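Local coordinates for methyltransferase 1 (Methanosarcina barkeri, PDB 2I2X), which carries a corrinoid prosthetic group that takes up the methyl group of methanol, with MtaB mediating, and passes it on to coenzyme M through MtaA, at residues 124-129 / 174-179; 148-153 / 237-242; 202-207 / 222-227. All blocks are in the same frame, centred on the assembly; numbering follows the deposited sequence.

Contact 1: 124-129 / 174-179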
ATOM      1  N   GLY B 124     -39.548  -3.161 -21.732  1.00 77.13           N
ATOM      2  CA  GLY B 124     -38.437  -3.087 -22.683  1.00 75.13           C
ATOM      3  C   GLY B 124     -37.543  -4.303 -22.531  1.00 73.72           C
ATOM      4  O   GLY B 124     -37.762  -5.131 -21.640  1.00 73.90           O
ATOM      5  N   THR B 125     -36.541  -4.421 -23.401  1.00 71.99           N
ATOM      6  CA  THR B 125     -35.572  -5.523 -23.329  1.00 70.05           C
ATOM      7  C   THR B 125     -34.176  -5.012 -22.948  1.00 68.60           C
ATOM      8  O   THR B 125     -33.720  -3.989 -23.469  1.00 68.55           O
ATOM      9  CB  THR B 125     -35.544  -6.362 -24.654  1.00 70.14           C
ATOM     10  OG1 THR B 125     -36.709  -7.188 -24.715  1.00 69.86           O
ATOM     11  CG2 THR B 125     -34.329  -7.276 -24.726  1.00 69.84           C
ATOM     12  N   VAL B 126     -33.527  -5.711 -22.013  1.00 66.45           N
ATOM     13  CA  VAL B 126     -32.104  -5.493 -21.712  1.00 64.26           C
ATOM     14  C   VAL B 126     -31.300  -6.752 -22.055  1.00 62.65           C
ATOM     15  O   VAL B 126     -31.720  -7.877 -21.751  1.00 62.38           O
ATOM     16  CB  VAL B 126     -31.850  -5.103 -20.235  1.00 64.37           C
ATOM     17  CG1 VAL B 126     -30.407  -4.693 -20.041  1.00 64.34           C
ATOM     18  CG2 VAL B 126     -32.759  -3.967 -19.805  1.00 64.00           C
ATOM     19  N   VAL B 127     -30.165  -6.549 -22.722  1.00 60.52           N
ATOM     20  CA  VAL B 127     -29.178  -7.600 -22.953  1.00 58.24           C
ATOM     21  C   VAL B 127     -28.081  -7.403 -21.905  1.00 57.00           C
ATOM     22  O   VAL B 127     -27.639  -6.268 -21.663  1.00 56.70           O
ATOM     23  CB  VAL B 127     -28.577  -7.535 -24.388  1.00 58.20           C
ATOM     24  CG1 VAL B 127     -27.471  -8.568 -24.585  1.00 57.35           C
ATOM     25  CG2 VAL B 127     -29.648  -7.746 -25.416  1.00 57.78           C
ATOM     26  N   CYS B 128     -27.660  -8.510 -21.287  1.00 55.14           N
ATOM     27  CA  CYS B 128     -26.592  -8.510 -20.287  1.00 53.07           C
ATOM     28  C   CYS B 128     -25.477  -9.477 -20.640  1.00 51.70           C
ATOM     29  O   CYS B 128     -25.728 -10.614 -21.045  1.00 51.47           O
ATOM     30  CB  CYS B 128     -27.156  -8.873 -18.925  1.00 53.15           C
ATOM     31  SG  CYS B 128     -28.431  -7.746 -18.399  1.00 53.13           S
ATOM     32  N   HIS B 129     -24.240  -9.023 -20.480  1.00 49.92           N
ATOM     33  CA  HIS B 129     -23.093  -9.881 -20.724  1.00 48.37           C
ATOM     34  C   HIS B 129     -21.941  -9.571 -19.781  1.00 47.40           C
ATOM     35  O   HIS B 129     -21.893  -8.504 -19.175  1.00 47.50           O
ATOM     36  CB  HIS B 129     -22.636  -9.785 -22.193  1.00 48.02           C
ATOM     37  CG  HIS B 129     -21.761  -8.602 -22.488  1.00 47.45           C
ATOM     38  ND1 HIS B 129     -22.199  -7.295 -22.364  1.00 46.10           N
ATOM     39  CD2 HIS B 129     -20.476  -8.532 -22.910  1.00 45.13           C
ATOM     40  CE1 HIS B 129     -21.217  -6.475 -22.695  1.00 45.29           C
ATOM     41  NE2 HIS B 129     -20.161  -7.200 -23.026  1.00 44.98           N
ATOM     42  N   LYS B 174     -33.493  -6.201 -30.187  1.00 69.15           N
ATOM     43  CA  LYS B 174     -33.639  -4.743 -30.201  1.00 68.85           C
ATOM     44  C   LYS B 174     -33.895  -4.228 -28.787  1.00 68.29           C
ATOM     45  O   LYS B 174     -34.989  -3.751 -28.469  1.00 68.27           O
ATOM     46  CB  LYS B 174     -34.716  -4.281 -31.196  1.00 69.11           C
ATOM     47  CG  LYS B 174     -34.229  -4.118 -32.640  1.00 69.49           C
ATOM     48  CD  LYS B 174     -35.413  -3.955 -33.607  1.00 70.65           C
ATOM     49  CE  LYS B 174     -34.985  -4.108 -35.071  1.00 71.23           C
ATOM     50  NZ  LYS B 174     -35.887  -5.038 -35.829  1.00 70.94           N
ATOM     51  N   PRO B 175     -32.875  -4.347 -27.926  1.00 67.64           N
ATOM     52  CA  PRO B 175     -33.027  -3.986 -26.532  1.00 67.03           C
ATOM     53  C   PRO B 175     -32.938  -2.476 -26.358  1.00 66.37           C
ATOM     54  O   PRO B 175     -32.437  -1.768 -27.240  1.00 66.63           O
ATOM     55  CB  PRO B 175     -31.829  -4.667 -25.876  1.00 66.97           C
ATOM     56  CG  PRO B 175     -30.780  -4.656 -26.933  1.00 67.33           C
ATOM     57  CD  PRO B 175     -31.509  -4.810 -28.233  1.00 67.61           C
ATOM     58  N   ILE B 176     -33.425  -1.989 -25.228  1.00 65.30           N
ATOM     59  CA  ILE B 176     -33.345  -0.573 -24.915  1.00 64.47           C
ATOM     60  C   ILE B 176     -32.001  -0.229 -24.256  1.00 63.73           C
ATOM     61  O   ILE B 176     -31.552   0.929 -24.273  1.00 63.54           O
ATOM     62  CB  ILE B 176     -34.511  -0.155 -24.003  1.00 64.80           C
ATOM     63  CG1 ILE B 176     -34.702  -1.182 -22.874  1.00 64.56           C
ATOM     64  CG2 ILE B 176     -35.795   0.005 -24.843  1.00 65.04           C
ATOM     65  CD1 ILE B 176     -35.114  -0.581 -21.546  1.00 66.06           C
ATOM     66  N   MET B 177     -31.352  -1.257 -23.707  1.00 62.51           N
ATOM     67  CA  MET B 177     -30.167  -1.082 -22.884  1.00 61.13           C
ATOM     68  C   MET B 177     -29.251  -2.297 -22.911  1.00 59.90           C
ATOM     69  O   MET B 177     -29.706  -3.442 -22.811  1.00 60.15           O
ATOM     70  CB  MET B 177     -30.604  -0.790 -21.456  1.00 61.38           C
ATOM     71  CG  MET B 177     -29.590  -1.126 -20.409  1.00 61.88           C
ATOM     72  SD  MET B 177     -29.700   0.106 -19.135  1.00 62.93           S
ATOM     73  CE  MET B 177     -28.790   1.432 -19.926  1.00 63.51           C
ATOM     74  N   LEU B 178     -27.956  -2.030 -23.033  1.00 57.87           N
ATOM     75  CA  LEU B 178     -26.944  -3.068 -22.974  1.00 55.89           C
ATOM     76  C   LEU B 178     -26.150  -2.939 -21.679  1.00 54.46           C
ATOM     77  O   LEU B 178     -25.612  -1.865 -21.404  1.00 54.54           O
ATOM     78  CB  LEU B 178     -26.007  -2.924 -24.171  1.00 55.77           C
ATOM     79  CG  LEU B 178     -24.869  -3.922 -24.311  1.00 55.32           C
ATOM     80  CD1 LEU B 178     -25.443  -5.302 -24.583  1.00 54.96           C
ATOM     81  CD2 LEU B 178     -23.931  -3.481 -25.432  1.00 54.79           C
ATOM     82  N   THR B 179     -26.083  -4.011 -20.884  1.00 52.69           N
ATOM     83  CA  THR B 179     -25.188  -4.043 -19.697  1.00 50.64           C
ATOM     84  C   THR B 179     -23.927  -4.859 -19.941  1.00 49.38           C
ATOM     85  O   THR B 179     -23.948  -5.868 -20.651  1.00 49.12           O
ATOM     86  CB  THR B 179     -25.866  -4.538 -18.363  1.00 50.44           C
ATOM     87  OG1 THR B 179     -26.063  -5.948 -18.397  1.00 50.16           O
ATOM     88  CG2 THR B 179     -27.192  -3.867 -18.107  1.00 50.49           C
TER

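Contact 2: 148-153 / 237-242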
ATOM      1  N   ARG B 148     -34.938  -8.141 -13.800  1.00 66.22           N
ATOM      2  CA  ARG B 148     -36.135  -8.980 -13.886  1.00 66.92           C
ATOM      3  C   ARG B 148     -37.116  -8.671 -12.757  1.00 67.55           C
ATOM      4  O   ARG B 148     -38.301  -8.990 -12.845  1.00 67.65           O
ATOM      5  CB  ARG B 148     -35.764 -10.464 -13.891  1.00 66.72           C
ATOM      6  CG  ARG B 148     -35.228 -10.926 -15.229  1.00 67.40           C
ATOM      7  CD  ARG B 148     -34.705 -12.345 -15.190  1.00 68.33           C
ATOM      8  NE  ARG B 148     -33.947 -12.643 -16.403  1.00 69.74           N
ATOM      9  CZ  ARG B 148     -33.087 -13.653 -16.542  1.00 71.09           C
ATOM     10  NH1 ARG B 148     -32.849 -14.490 -15.534  1.00 71.45           N
ATOM     11  NH2 ARG B 148     -32.455 -13.824 -17.698  1.00 71.48           N
ATOM     12  N   ALA B 149     -36.606  -8.040 -11.702  1.00 68.31           N
ATOM     13  CA  ALA B 149     -37.416  -7.643 -10.560  1.00 68.96           C
ATOM     14  C   ALA B 149     -38.090  -6.278 -10.759  1.00 69.42           C
ATOM     15  O   ALA B 149     -39.172  -6.038 -10.218  1.00 69.68           O
ATOM     16  CB  ALA B 149     -36.571  -7.630  -9.322  1.00 68.87           C
ATOM     17  N   ASN B 150     -37.445  -5.394 -11.525  1.00 69.83           N
ATOM     18  CA  ASN B 150     -37.986  -4.061 -11.835  1.00 70.14           C
ATOM     19  C   ASN B 150     -38.881  -4.048 -13.094  1.00 70.36           C
ATOM     20  O   ASN B 150     -39.194  -2.982 -13.634  1.00 70.42           O
ATOM     21  CB  ASN B 150     -36.853  -3.028 -11.955  1.00 70.12           C
ATOM     22  CG  ASN B 150     -37.189  -1.687 -11.285  1.00 70.62           C
ATOM     23  OD1 ASN B 150     -38.027  -0.914 -11.770  1.00 70.98           O
ATOM     24  ND2 ASN B 150     -36.515  -1.401 -10.172  1.00 69.85           N
ATOM     25  N   GLY B 151     -39.280  -5.235 -13.559  1.00 70.35           N
ATOM     26  CA  GLY B 151     -40.243  -5.364 -14.652  1.00 70.41           C
ATOM     27  C   GLY B 151     -39.688  -5.440 -16.063  1.00 70.47           C
ATOM     28  O   GLY B 151     -40.444  -5.325 -17.036  1.00 70.64           O
ATOM     29  N   TYR B 152     -38.374  -5.628 -16.185  1.00 70.21           N
ATOM     30  CA  TYR B 152     -37.736  -5.721 -17.497  1.00 69.71           C
ATOM     31  C   TYR B 152     -37.477  -7.170 -17.892  1.00 69.35           C
ATOM     32  O   TYR B 152     -37.457  -8.076 -17.049  1.00 69.36           O
ATOM     33  CB  TYR B 152     -36.423  -4.944 -17.529  1.00 69.92           C
ATOM     34  CG  TYR B 152     -36.513  -3.451 -17.241  1.00 70.44           C
ATOM     35  CD1 TYR B 152     -36.682  -2.977 -15.938  1.00 70.48           C
ATOM     36  CD2 TYR B 152     -36.375  -2.512 -18.269  1.00 70.76           C
ATOM     37  CE1 TYR B 152     -36.739  -1.606 -15.668  1.00 70.96           C
ATOM     38  CE2 TYR B 152     -36.428  -1.141 -18.009  1.00 70.83           C
ATOM     39  CZ  TYR B 152     -36.609  -0.697 -16.706  1.00 70.79           C
ATOM     40  OH  TYR B 152     -36.668   0.653 -16.442  1.00 69.88           O
ATOM     41  N   ASN B 153     -37.287  -7.372 -19.192  1.00 68.76           N
ATOM     42  CA  ASN B 153     -37.036  -8.681 -19.767  1.00 68.22           C
ATOM     43  C   ASN B 153     -35.559  -8.790 -20.163  1.00 67.75           C
ATOM     44  O   ASN B 153     -35.014  -7.896 -20.829  1.00 67.57           O
ATOM     45  CB  ASN B 153     -37.962  -8.892 -20.970  1.00 68.24           C
ATOM     46  CG  ASN B 153     -37.659 -10.165 -21.738  1.00 68.36           C
ATOM     47  OD1 ASN B 153     -37.010 -10.122 -22.783  1.00 68.04           O
ATOM     48  ND2 ASN B 153     -38.137 -11.304 -21.235  1.00 68.11           N
ATOM     49  N   ILE B 237     -30.914   3.309 -14.235  1.00 91.47           N
ATOM     50  CA  ILE B 237     -30.393   3.809 -15.506  1.00 92.09           C
ATOM     51  C   ILE B 237     -31.274   3.378 -16.693  1.00 92.33           C
ATOM     52  O   ILE B 237     -31.243   4.003 -17.758  1.00 92.30           O
ATOM     53  CB  ILE B 237     -28.895   3.392 -15.698  1.00 92.23           C
ATOM     54  CG1 ILE B 237     -28.208   4.210 -16.793  1.00 92.60           C
ATOM     55  CG2 ILE B 237     -28.741   1.887 -15.926  1.00 92.71           C
ATOM     56  CD1 ILE B 237     -27.445   5.388 -16.249  1.00 93.30           C
ATOM     57  N   ALA B 238     -32.063   2.321 -16.494  1.00 92.72           N
ATOM     58  CA  ALA B 238     -32.987   1.824 -17.515  1.00 92.91           C
ATOM     59  C   ALA B 238     -34.340   2.533 -17.429  1.00 93.27           C
ATOM     60  O   ALA B 238     -35.076   2.607 -18.419  1.00 93.29           O
ATOM     61  CB  ALA B 238     -33.158   0.318 -17.390  1.00 92.77           C
ATOM     62  N   ASP B 239     -34.660   3.051 -16.241  1.00 93.63           N
ATOM     63  CA  ASP B 239     -35.867   3.858 -16.034  1.00 93.90           C
ATOM     64  C   ASP B 239     -35.792   5.203 -16.773  1.00 94.31           C
ATOM     65  O   ASP B 239     -36.817   5.729 -17.212  1.00 94.42           O
ATOM     66  CB  ASP B 239     -36.135   4.073 -14.536  1.00 93.66           C
ATOM     67  CG  ASP B 239     -36.773   2.857 -13.866  1.00 93.05           C
ATOM     68  OD1 ASP B 239     -37.212   1.921 -14.563  1.00 91.90           O
ATOM     69  OD2 ASP B 239     -36.843   2.840 -12.623  1.00 92.54           O
ATOM     70  N   ALA B 240     -34.581   5.742 -16.911  1.00 94.77           N
ATOM     71  CA  ALA B 240     -34.341   6.985 -17.652  1.00 95.17           C
ATOM     72  C   ALA B 240     -34.438   6.812 -19.174  1.00 95.55           C
ATOM     73  O   ALA B 240     -34.681   7.783 -19.899  1.00 95.47           O
ATOM     74  CB  ALA B 240     -32.997   7.591 -17.260  1.00 95.10           C
ATOM     75  N   ILE B 241     -34.234   5.582 -19.651  1.00 96.12           N
ATOM     76  CA  ILE B 241     -34.467   5.238 -21.058  1.00 96.71           C
ATOM     77  C   ILE B 241     -35.970   5.225 -21.301  1.00 97.11           C
ATOM     78  O   ILE B 241     -36.440   5.703 -22.332  1.00 97.24           O
ATOM     79  CB  ILE B 241     -33.878   3.848 -21.451  1.00 96.70           C
ATOM     80  CG1 ILE B 241     -32.470   3.624 -20.865  1.00 96.95           C
ATOM     81  CG2 ILE B 241     -33.915   3.640 -22.978  1.00 96.66           C
ATOM     82  CD1 ILE B 241     -31.413   4.643 -21.264  1.00 96.63           C
ATOM     83  N   ILE B 242     -36.710   4.678 -20.336  1.00 97.62           N
ATOM     84  CA  ILE B 242     -38.177   4.673 -20.355  1.00 98.13           C
ATOM     85  C   ILE B 242     -38.731   6.087 -20.080  1.00 98.50           C
ATOM     86  O   ILE B 242     -39.856   6.409 -20.472  1.00 98.65           O
ATOM     87  CB  ILE B 242     -38.765   3.589 -19.386  1.00 98.04           C
ATOM     88  CG1 ILE B 242     -38.230   2.194 -19.733  1.00 98.00           C
ATOM     89  CG2 ILE B 242     -40.292   3.564 -19.408  1.00 98.16           C
ATOM     90  CD1 ILE B 242     -38.279   1.836 -21.220  1.00 98.07           C
TER

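Contact 3: 202-207 / 222-227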
ATOM      1  N   GLY B 202     -23.590   1.108 -36.456  1.00 80.57           N
ATOM      2  CA  GLY B 202     -24.609   2.153 -36.371  1.00 79.99           C
ATOM      3  C   GLY B 202     -25.692   1.957 -35.331  1.00 79.56           C
ATOM      4  O   GLY B 202     -26.869   2.170 -35.609  1.00 79.47           O
ATOM      5  N   ILE B 203     -25.303   1.554 -34.127  1.00 79.24           N
ATOM      6  CA  ILE B 203     -26.271   1.413 -33.042  1.00 78.77           C
ATOM      7  C   ILE B 203     -25.968   2.433 -31.942  1.00 78.22           C
ATOM      8  O   ILE B 203     -24.801   2.737 -31.674  1.00 78.02           O
ATOM      9  CB  ILE B 203     -26.378  -0.050 -32.530  1.00 78.79           C
ATOM     10  CG1 ILE B 203     -26.396  -1.022 -33.728  1.00 78.87           C
ATOM     11  CG2 ILE B 203     -27.642  -0.213 -31.675  1.00 79.00           C
ATOM     12  CD1 ILE B 203     -26.278  -2.505 -33.393  1.00 78.62           C
ATOM     13  N   LYS B 204     -27.027   2.973 -31.339  1.00 77.57           N
ATOM     14  CA  LYS B 204     -26.897   4.099 -30.411  1.00 77.07           C
ATOM     15  C   LYS B 204     -27.733   3.929 -29.122  1.00 76.28           C
ATOM     16  O   LYS B 204     -28.292   4.895 -28.583  1.00 76.55           O
ATOM     17  CB  LYS B 204     -27.195   5.437 -31.132  1.00 77.24           C
ATOM     18  CG  LYS B 204     -26.395   6.647 -30.593  1.00 77.98           C
ATOM     19  CD  LYS B 204     -27.214   7.519 -29.620  1.00 78.75           C
ATOM     20  CE  LYS B 204     -26.472   7.803 -28.296  1.00 79.05           C
ATOM     21  NZ  LYS B 204     -25.345   8.781 -28.378  1.00 77.78           N
ATOM     22  N   ILE B 205     -27.813   2.695 -28.631  1.00 75.04           N
ATOM     23  CA  ILE B 205     -28.419   2.443 -27.320  1.00 73.64           C
ATOM     24  C   ILE B 205     -27.374   2.640 -26.211  1.00 72.38           C
ATOM     25  O   ILE B 205     -26.169   2.476 -26.455  1.00 72.28           O
ATOM     26  CB  ILE B 205     -29.110   1.043 -27.231  1.00 73.82           C
ATOM     27  CG1 ILE B 205     -28.077  -0.095 -27.217  1.00 73.45           C
ATOM     28  CG2 ILE B 205     -30.177   0.883 -28.356  1.00 74.04           C
ATOM     29  CD1 ILE B 205     -28.643  -1.446 -26.794  1.00 73.56           C
ATOM     30  N   PRO B 206     -27.819   3.021 -24.996  1.00 71.07           N
ATOM     31  CA  PRO B 206     -26.836   3.191 -23.924  1.00 69.90           C
ATOM     32  C   PRO B 206     -26.217   1.855 -23.522  1.00 68.66           C
ATOM     33  O   PRO B 206     -26.887   0.816 -23.537  1.00 68.37           O
ATOM     34  CB  PRO B 206     -27.659   3.773 -22.766  1.00 69.94           C
ATOM     35  CG  PRO B 206     -28.956   4.182 -23.361  1.00 70.45           C
ATOM     36  CD  PRO B 206     -29.189   3.308 -24.536  1.00 70.87           C
ATOM     37  N   PHE B 207     -24.936   1.900 -23.186  1.00 67.34           N
ATOM     38  CA  PHE B 207     -24.189   0.728 -22.752  1.00 66.09           C
ATOM     39  C   PHE B 207     -23.786   0.919 -21.301  1.00 65.05           C
ATOM     40  O   PHE B 207     -22.777   1.553 -21.026  1.00 65.20           O
ATOM     41  CB  PHE B 207     -22.958   0.581 -23.644  1.00 66.25           C
ATOM     42  CG  PHE B 207     -22.086  -0.607 -23.329  1.00 66.62           C
ATOM     43  CD1 PHE B 207     -22.587  -1.718 -22.652  1.00 66.72           C
ATOM     44  CD2 PHE B 207     -20.761  -0.631 -23.765  1.00 66.62           C
ATOM     45  CE1 PHE B 207     -21.769  -2.817 -22.384  1.00 67.05           C
ATOM     46  CE2 PHE B 207     -19.939  -1.727 -23.506  1.00 66.66           C
ATOM     47  CZ  PHE B 207     -20.443  -2.821 -22.812  1.00 66.51           C
ATOM     48  N   PHE B 222     -15.489   5.866 -23.809  1.00 75.61           N
ATOM     49  CA  PHE B 222     -16.312   5.269 -24.876  1.00 76.02           C
ATOM     50  C   PHE B 222     -17.601   6.062 -25.037  1.00 76.29           C
ATOM     51  O   PHE B 222     -18.197   6.496 -24.045  1.00 76.44           O
ATOM     52  CB  PHE B 222     -16.634   3.795 -24.585  1.00 76.03           C
ATOM     53  CG  PHE B 222     -15.458   3.006 -24.081  1.00 76.17           C
ATOM     54  CD1 PHE B 222     -15.464   2.479 -22.795  1.00 76.10           C
ATOM     55  CD2 PHE B 222     -14.334   2.815 -24.883  1.00 75.86           C
ATOM     56  CE1 PHE B 222     -14.373   1.762 -22.320  1.00 76.27           C
ATOM     57  CE2 PHE B 222     -13.247   2.110 -24.419  1.00 76.18           C
ATOM     58  CZ  PHE B 222     -13.261   1.576 -23.132  1.00 76.40           C
ATOM     59  N   ALA B 223     -18.028   6.237 -26.286  1.00 76.49           N
ATOM     60  CA  ALA B 223     -19.144   7.121 -26.611  1.00 76.76           C
ATOM     61  C   ALA B 223     -20.487   6.639 -26.054  1.00 77.02           C
ATOM     62  O   ALA B 223     -21.304   7.450 -25.603  1.00 77.08           O
ATOM     63  CB  ALA B 223     -19.227   7.343 -28.122  1.00 76.70           C
ATOM     64  N   LEU B 224     -20.702   5.322 -26.076  1.00 77.22           N
ATOM     65  CA  LEU B 224     -21.982   4.728 -25.673  1.00 77.38           C
ATOM     66  C   LEU B 224     -22.047   4.435 -24.180  1.00 77.51           C
ATOM     67  O   LEU B 224     -23.107   4.065 -23.661  1.00 77.64           O
ATOM     68  CB  LEU B 224     -22.253   3.441 -26.460  1.00 77.39           C
ATOM     69  CG  LEU B 224     -22.422   3.544 -27.981  1.00 77.24           C
ATOM     70  CD1 LEU B 224     -22.255   2.183 -28.631  1.00 77.08           C
ATOM     71  CD2 LEU B 224     -23.754   4.160 -28.350  1.00 77.41           C
ATOM     72  N   GLY B 225     -20.913   4.630 -23.502  1.00 77.55           N
ATOM     73  CA  GLY B 225     -20.716   4.214 -22.116  1.00 77.39           C
ATOM     74  C   GLY B 225     -21.437   4.982 -21.024  1.00 77.33           C
ATOM     75  O   GLY B 225     -21.390   6.211 -20.973  1.00 77.24           O
ATOM     76  N   VAL B 226     -22.109   4.230 -20.154  1.00 77.43           N
ATOM     77  CA  VAL B 226     -22.663   4.740 -18.903  1.00 77.45           C
ATOM     78  C   VAL B 226     -22.046   3.950 -17.738  1.00 77.58           C
ATOM     79  O   VAL B 226     -21.854   2.736 -17.843  1.00 77.66           O
ATOM     80  CB  VAL B 226     -24.194   4.586 -18.850  1.00 77.33           C
ATOM     81  CG1 VAL B 226     -24.777   5.550 -17.840  1.00 76.98           C
ATOM     82  CG2 VAL B 226     -24.807   4.827 -20.220  1.00 77.37           C
ATOM     83  N   TYR B 227     -21.727   4.640 -16.644  1.00 77.41           N
ATOM     84  CA  TYR B 227     -21.268   3.982 -15.424  1.00 77.33           C
ATOM     85  C   TYR B 227     -22.437   3.674 -14.504  1.00 77.20           C
ATOM     86  O   TYR B 227     -23.452   4.355 -14.525  1.00 77.05           O
ATOM     87  CB  TYR B 227     -20.220   4.840 -14.682  1.00 77.42           C
ATOM     88  CG  TYR B 227     -19.497   4.146 -13.523  1.00 77.64           C
ATOM     89  CD1 TYR B 227     -19.140   2.793 -13.600  1.00 77.98           C
ATOM     90  CD2 TYR B 227     -19.144   4.850 -12.366  1.00 77.20           C
ATOM     91  CE1 TYR B 227     -18.480   2.159 -12.551  1.00 77.86           C
ATOM     92  CE2 TYR B 227     -18.474   4.218 -11.312  1.00 76.92           C
ATOM     93  CZ  TYR B 227     -18.148   2.874 -11.418  1.00 76.96           C
ATOM     94  OH  TYR B 227     -17.497   2.223 -10.407  1.00 76.60           O
TER

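Contact 1: 124-129 / 174-179
Strand 125-129 runs parallel to 177-179, their short axes 18° apart, and five hydrogen bonds link the two segments. V127 sits at the middle of the ladder: V127 N donates to M177 O at 3.1 Å, and V127 O receives T179 N at 2.8 Å in a nearly straight bond (174° at the hydrogen). At the C-terminal end T179 O is gripped twice by H129. The backbone N reaches it from above the carbonyl plane, while H129 ND1 comes to T179 O in that plane, on a lone pair, at 2.8 Å. CG of H129 takes the crowded position between N and carbonyl carbon (chi1 82°), which folds the imidazole back to T179 O, and the two bonds together fix the rotation of the ring.

Packing is dense on both faces of the sheet. On one, V126 CG1 lies alongside M177 CG at 3.7 Å and also meets T179 CG2. On the face of V127 and L178, V127 CG1 lies 3.8 Å from L178 CD1, and V127 CG2 crosses obliquely to P175 CG at 3.6 Å, beneath helix 164-173. The N-terminal end is more open to solvent. There I176 N still bonds T125 O at 2.7 Å, but G124, T125 and I176 are partly exposed.

T179 belongs to the corrinoid pocket, its side chain about 3 Å from the cofactor at the nearest atoms. These two strands are neighbours in the sheet although strand 153-158 comes between them in the chain, the strand order 2-1-3 of the Rossmann-like B12-binding domain.

Contact 2: 148-153 / 237-242
The Y152 side chain bridges from the loop after helix 138-149 to helix 233-242. Its CG is anti to the carbonyl carbon (chi1 -60°), which sends the ring toward the helix with the phenol oxygen leading. There Y152 OH donates to D239 OD1, very short at 2.3 Å in the model, on the anti lone pair, the one away from OD2. At this resolution little should rest on the exact value.

D239 reaches the phenol by a matching torsion: CG is again anti to its carbonyl carbon (chi1 -78°), and the carboxylate meets the ring edge, the two planes 28° apart. K123 lies at long, weak ion-pair range from the same OD1, which would probably favour the charged carboxylate. One helix position earlier, A238 CB packs on Y152 CE2 at 3.6 Å. I242, one turn beyond A238, brings CG1 to 4.2 Å from Y152 CE2.

The apolar part of the contact is thus on A238 and I242, the polar part on D239. The contact joins the end of helix 138-149 to helix 233-242, in the helical layer on the M177 face of the sheet of the Rossmann-like B12-binding domain.

Contact 3: 202-207 / 222-227
The last strand of the parallel sheet in the B12-binding domain, 225-227, joins its neighbour here, where the loop 202-206 runs into strand 207-210. Two backbone hydrogen bonds make the join, both by F207. F207 N donates to L224 O at 2.9 Å, and F207 O accepts from V226 N, also at 2.9 Å and nearly straight (168° at the hydrogen). Both donors stand above the plane of the carbonyl they address. G225, bridged to F207, has no side chain, and G225 CA lies 3.5 Å from F207 O in a CA-H...O contact.

L224 does most of the side-chain work. With CG anti to its carbonyl carbon (chi1 -63°) and chi2 extended at 163°, the branch reaches along the loop, so that L224 CD2 rests 3.5 Å from I205 O and 3.8 Å from K204 CA, while L224 CD1 approaches I203 O. Beyond the bridge, V226 CG2 meets P206 CB, 4.0 Å away. The phenyl group of F207, CG anti to N, is directed away from 222-227 and makes an edge-to-face pair with F191 of helix 190-199. A short parallel strand pair at the sheet edge, backed by such a helix, fits a Rossmann-like alpha/beta fold.

Overall arrangement
Contacts 1 and 3 extend one parallel sheet, ordered 153-158, 125-130, 177-181, 207-210, 225-227; their centres lie about 11 Å apart, and L178 N probably bonds P206 O (3.1 Å) between them. Contact 2 sits against the same sheet, its centre about 10 Å from that of contact 1: N153 O probably accepts from V126 N at 2.9 Å. The centres of contacts 2 and 3 lie about 17 Å apart, yet helix 233-242 joins them through I241 on P206 and I237 on V226. Contact 1 reaches the corrinoid directly through T179; the side chain of A238 is about 9 Å from it. The side chain of H129 is about 12 Å from that of H136, the axial cobalt ligand.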